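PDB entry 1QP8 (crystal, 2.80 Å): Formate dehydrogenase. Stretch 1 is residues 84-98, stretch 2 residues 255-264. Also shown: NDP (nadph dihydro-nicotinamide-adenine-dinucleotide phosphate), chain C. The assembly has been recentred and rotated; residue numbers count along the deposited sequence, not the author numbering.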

# COMPACT_ATOMS: atom_id res chain seq x y z
N ASP A 84 3.09 -13.90 -3.15
CA ASP A 84 2.24 -13.02 -2.38
C ASP A 84 3.04 -12.10 -1.47
O ASP A 84 2.86 -10.88 -1.53
N ALA A 85 3.92 -12.66 -0.66
CA ALA A 85 4.73 -11.86 0.26
C ALA A 85 5.42 -10.70 -0.46
O ALA A 85 5.23 -9.53 -0.10
N VAL A 86 6.21 -11.03 -1.46
CA VAL A 86 6.93 -10.04 -2.23
C VAL A 86 5.96 -9.06 -2.89
O VAL A 86 6.25 -7.86 -3.03
N ALA A 87 4.80 -9.57 -3.29
CA ALA A 87 3.79 -8.74 -3.92
C ALA A 87 3.38 -7.60 -2.98
O ALA A 87 3.55 -6.43 -3.32
N GLU A 88 2.85 -7.93 -1.80
CA GLU A 88 2.43 -6.89 -0.86
C GLU A 88 3.58 -5.96 -0.51
O GLU A 88 3.38 -4.77 -0.28
N PHE A 89 4.79 -6.50 -0.46
CA PHE A 89 5.93 -5.68 -0.12
C PHE A 89 6.16 -4.60 -1.18
O PHE A 89 6.49 -3.45 -0.85
N ALA A 90 5.99 -4.95 -2.45
CA ALA A 90 6.19 -3.99 -3.52
C ALA A 90 5.15 -2.88 -3.45
O ALA A 90 5.46 -1.72 -3.71
N LEU A 91 3.92 -3.24 -3.11
CA LEU A 91 2.89 -2.23 -3.02
C LEU A 91 3.23 -1.26 -1.92
O LEU A 91 3.09 -0.04 -2.09
N ALA A 92 3.69 -1.78 -0.79
CA ALA A 92 4.08 -0.95 0.34
C ALA A 92 5.22 -0.06 -0.11
O ALA A 92 5.21 1.14 0.10
N LEU A 93 6.20 -0.68 -0.76
CA LEU A 93 7.34 0.07 -1.26
C LEU A 93 6.91 1.18 -2.19
O LEU A 93 7.58 2.20 -2.29
N LEU A 94 5.80 0.98 -2.87
CA LEU A 94 5.31 1.98 -3.79
C LEU A 94 4.49 3.07 -3.10
O LEU A 94 4.80 4.26 -3.21
N LEU A 95 3.46 2.66 -2.39
CA LEU A 95 2.59 3.61 -1.72
C LEU A 95 3.24 4.48 -0.64
O LEU A 95 2.83 5.63 -0.46
N ALA A 96 4.23 3.96 0.08
CA ALA A 96 4.87 4.74 1.14
C ALA A 96 5.40 6.06 0.60
O ALA A 96 5.10 7.12 1.16
N PRO A 97 6.21 6.01 -0.46
CA PRO A 97 6.75 7.24 -1.04
C PRO A 97 5.73 7.90 -1.97
O PRO A 97 5.63 9.13 -2.01
N TYR A 98 4.99 7.08 -2.71
CA TYR A 98 4.00 7.59 -3.65
C TYR A 98 2.95 8.48 -3.00
O TYR A 98 2.80 9.62 -3.38
N VAL A 255 15.59 8.31 -2.02
CA VAL A 255 15.73 6.87 -2.12
C VAL A 255 15.11 6.21 -0.89
O VAL A 255 15.23 6.73 0.21
N VAL A 256 14.40 5.11 -1.09
CA VAL A 256 13.82 4.37 0.01
C VAL A 256 14.47 3.02 -0.15
O VAL A 256 14.45 2.45 -1.24
N ALA A 257 15.06 2.50 0.92
CA ALA A 257 15.74 1.24 0.81
C ALA A 257 15.47 0.26 1.94
O ALA A 257 15.39 0.65 3.10
N THR A 258 15.31 -1.00 1.57
CA THR A 258 15.08 -2.07 2.53
C THR A 258 16.11 -3.15 2.20
O THR A 258 16.47 -3.36 1.03
N PRO A 259 16.57 -3.87 3.23
CA PRO A 259 17.57 -4.93 3.13
C PRO A 259 17.18 -6.27 2.55
O PRO A 259 17.43 -7.31 3.16
N TRP A 260 16.57 -6.26 1.37
CA TRP A 260 16.22 -7.51 0.73
C TRP A 260 15.38 -8.37 1.67
O TRP A 260 15.72 -9.52 1.95
N VAL A 261 14.29 -7.82 2.16
CA VAL A 261 13.42 -8.53 3.08
C VAL A 261 11.99 -8.74 2.60
O VAL A 261 11.12 -9.09 3.39
N ALA A 262 11.75 -8.51 1.31
CA ALA A 262 10.41 -8.69 0.77
C ALA A 262 10.08 -10.17 0.78
O ALA A 262 10.04 -10.80 -0.27
N GLY A 263 9.83 -10.74 1.95
CA GLY A 263 9.52 -12.16 1.99
C GLY A 263 10.75 -12.99 1.70
O GLY A 263 11.56 -12.64 0.84
N GLY A 264 10.89 -14.11 2.40
CA GLY A 264 12.06 -14.96 2.22
C GLY A 264 12.98 -14.70 3.39
O GLY A 264 12.80 -15.28 4.46

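This is a small apolar contact, 420 Å² summed over both sides with no hydrogen bond across it, in which one face of a helix lies along a strand and the loop that follows it, and the NADPH nicotinamide sits at one end.

The rule on the helix side is periodicity. Ala85, Phe89, Leu93 and Pro97 recur every four residues, and Val86 joins them near the start, so a stripe of side chains meets the other stretch while Ala87 points away. The helix bonds its own backbone, as in Leu93 N to Phe89 O at 2.8 Å, and meets the other stretch through side chains. At Pro97 that ladder is interrupted, since the proline nitrogen has no bond to the turn before, and the helix kinks there.

Phe89 is the centrepiece. Its chi1 is t (-158°) and its CA-to-CB bond points toward the loop, carrying the ring in among three residues. Ala262 covers one face: its CA lies 3.8 Å from the ring centroid, 21° off the normal, a CH-pi contact, and its CB comes 3.3 Å from Phe89 CD2. Thr258, with chi1 p, places OG1 at the ring edge, 3.4 Å from Phe89 CE2; that hydroxyl is hydrogen-bonded elsewhere in the structure, so it can border an aromatic ring without being left unsatisfied. Val261, chi1 m, adds CG2 at 3.8 Å from Phe89 CZ.

Toward the end of the helix, Val256 (chi1 t) supplies two methyls to two helix residues. Its CG1 is 3.9 Å from Leu93 CD2, and its CG2 is 3.9 Å from Pro97 CG. Leu93 starts sideways, with chi1 between wells at -101° and chi2 t, but its end comes nearer to the strand.

At the other end, small residues permit close backbone approach. Ala85 CB rests 3.9 Å from Gly263 CA; an ideal CB on Gly263 would fall 2.7 Å from Ala85 CB, a clash, and the positive phi (71°) favours glycine independently. Gly263 is poorly ordered. Val86, chi1 t, leaves CA-to-CB sideways, yet its CG2 is 3.0 Å from Ala262 O and its CG1 is 4.2 Å from Ala262 CB.

Here the packing meets the cofactor. Val86 CG2 lies 3.9 Å from NDP C4N, the nicotinamide carbon that carries hydride in such dehydrogenases, and Ala262 O is 3.4 Å from NDP O7N. The CA-to-CB bond of Trp260 (chi1 t) points away from the helix, and its CD1 lies 3.6 Å from NDP N7N.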

# COMPACT_ATOMS: atom_id res chain seq x y z
CB ASP A 84 1.24 -13.84 -1.58
CG ASP A 84 0.33 -14.64 -2.47
OD1 ASP A 84 -0.39 -14.03 -3.30
OD2 ASP A 84 0.33 -15.89 -2.36
CB ALA A 85 5.77 -12.74 0.95
CB VAL A 86 7.76 -10.72 -3.33
CG1 VAL A 86 8.60 -9.69 -4.08
CG2 VAL A 86 8.63 -11.79 -2.72
CB ALA A 87 2.58 -9.57 -4.29
CB GLU A 88 1.88 -7.46 0.46
CG GLU A 88 1.87 -8.97 0.62
CD GLU A 88 1.38 -9.39 2.01
OE1 GLU A 88 2.08 -9.12 3.02
OE2 GLU A 88 0.28 -9.99 2.10
CB PHE A 89 7.19 -6.53 0.05
CG PHE A 89 8.24 -5.89 0.89
CD1 PHE A 89 8.14 -5.89 2.27
CD2 PHE A 89 9.31 -5.23 0.30
CE1 PHE A 89 9.10 -5.24 3.07
CE2 PHE A 89 10.28 -4.57 1.07
CZ PHE A 89 10.17 -4.57 2.46
CB ALA A 90 6.11 -4.70 -4.86
CB LEU A 91 1.55 -2.88 -2.74
CG LEU A 91 1.05 -3.64 -3.96
CD1 LEU A 91 -0.07 -4.58 -3.56
CD2 LEU A 91 0.58 -2.66 -5.01
CB ALA A 92 4.53 -1.82 1.50
CB LEU A 93 8.32 -0.84 -2.01
CG LEU A 93 9.55 -1.26 -1.21
CD1 LEU A 93 10.52 -1.99 -2.14
CD2 LEU A 93 10.21 -0.03 -0.59
CB LEU A 94 4.45 1.29 -4.86
CG LEU A 94 3.60 2.20 -5.74
CD1 LEU A 94 4.49 3.15 -6.53
CD2 LEU A 94 2.74 1.34 -6.67
CB LEU A 95 1.39 2.86 -1.11
CG LEU A 95 0.57 1.93 -2.01
CD1 LEU A 95 -0.63 1.42 -1.25
CD2 LEU A 95 0.12 2.68 -3.23
CB ALA A 96 5.99 3.95 1.80
CB PRO A 97 7.97 6.76 -1.85
CG PRO A 97 8.09 5.27 -1.58
CD PRO A 97 6.75 4.81 -1.13
CB TYR A 98 3.29 6.45 -4.37
CG TYR A 98 2.56 6.89 -5.62
CD1 TYR A 98 3.23 7.05 -6.82
CD2 TYR A 98 1.19 7.15 -5.60
CE1 TYR A 98 2.57 7.45 -7.97
CE2 TYR A 98 0.51 7.55 -6.74
CZ TYR A 98 1.20 7.70 -7.93
OH TYR A 98 0.54 8.13 -9.07
CB VAL A 255 17.20 6.41 -2.22
CG1 VAL A 255 17.27 4.90 -2.07
CG2 VAL A 255 17.80 6.82 -3.55
CB VAL A 256 12.31 4.17 -0.11
CG1 VAL A 256 11.86 3.13 0.92
CG2 VAL A 256 11.57 5.51 0.12
CB ALA A 257 17.21 1.49 0.71
CB THR A 258 13.64 -2.63 2.48
OG1 THR A 258 13.29 -3.00 1.14
CG2 THR A 258 12.66 -1.60 2.99
CB PRO A 259 18.08 -5.06 4.56
CG PRO A 259 17.06 -4.29 5.43
CD PRO A 259 15.92 -3.91 4.54
CB TRP A 260 17.52 -8.21 0.36
CG TRP A 260 17.38 -9.29 -0.60
CD1 TRP A 260 16.23 -9.71 -1.21
CD2 TRP A 260 18.42 -10.11 -1.12
NE1 TRP A 260 16.50 -10.74 -2.08
CE2 TRP A 260 17.84 -11.01 -2.04
CE3 TRP A 260 19.81 -10.18 -0.89
CZ2 TRP A 260 18.58 -11.96 -2.74
CZ3 TRP A 260 20.55 -11.12 -1.58
CH2 TRP A 260 19.94 -12.00 -2.50
CB VAL A 261 13.34 -7.81 4.41
CG1 VAL A 261 14.64 -8.01 5.17
CG2 VAL A 261 13.07 -6.33 4.19
CB ALA A 262 10.37 -8.16 -0.65
PA NDP C . 8.89 -16.00 -12.53
O1A NDP C . 10.31 -16.40 -12.79
O2A NDP C . 9.13 -16.32 -11.10
O5B NDP C . 9.23 -14.69 -13.47
C5B NDP C . 8.81 -14.93 -14.88
C4B NDP C . 8.16 -13.63 -15.47
O4B NDP C . 9.12 -12.58 -15.87
C3B NDP C . 7.37 -13.88 -16.82
O3B NDP C . 6.46 -12.82 -17.05
C2B NDP C . 8.58 -13.96 -17.76
O2B NDP C . 8.47 -14.02 -19.13
C1B NDP C . 9.36 -12.80 -17.29
N9A NDP C . 10.72 -12.84 -17.73
C8A NDP C . 11.75 -13.69 -17.43
N7A NDP C . 12.88 -13.35 -18.05
C5A NDP C . 12.53 -12.24 -18.78
C6A NDP C . 13.28 -11.40 -19.68
N6A NDP C . 14.58 -11.67 -19.93
N1A NDP C . 12.61 -10.34 -20.28
C2A NDP C . 11.26 -10.14 -19.98
N3A NDP C . 10.51 -10.86 -19.18
C4A NDP C . 11.22 -11.90 -18.59
O3 NDP C . 8.27 -14.79 -11.75
PN NDP C . 8.34 -13.91 -10.37
O1N NDP C . 7.32 -12.83 -10.37
O2N NDP C . 8.21 -14.77 -9.15
O5D NDP C . 9.86 -13.24 -10.34
C5D NDP C . 10.96 -14.06 -9.87
C4D NDP C . 12.20 -13.15 -9.85
O4D NDP C . 11.98 -12.09 -8.89
C3D NDP C . 13.43 -13.92 -9.38
O3D NDP C . 14.05 -14.52 -10.51
C2D NDP C . 14.24 -12.81 -8.66
O2D NDP C . 15.17 -12.18 -9.55
C1D NDP C . 13.17 -11.87 -8.08
N1N NDP C . 12.87 -12.13 -6.59
C2N NDP C . 13.13 -11.03 -5.70
C3N NDP C . 12.86 -11.26 -4.33
C7N NDP C . 13.14 -10.07 -3.33
O7N NDP C . 12.73 -10.19 -2.18
N7N NDP C . 13.80 -8.98 -3.81
C4N NDP C . 12.35 -12.49 -3.78
C5N NDP C . 12.14 -13.50 -4.79
C6N NDP C . 12.37 -13.37 -6.12
P2B NDP C . 8.54 -15.60 -19.76
O1X NDP C . 8.43 -15.18 -21.21
O2X NDP C . 9.87 -16.08 -19.31
O3X NDP C . 7.40 -16.29 -19.17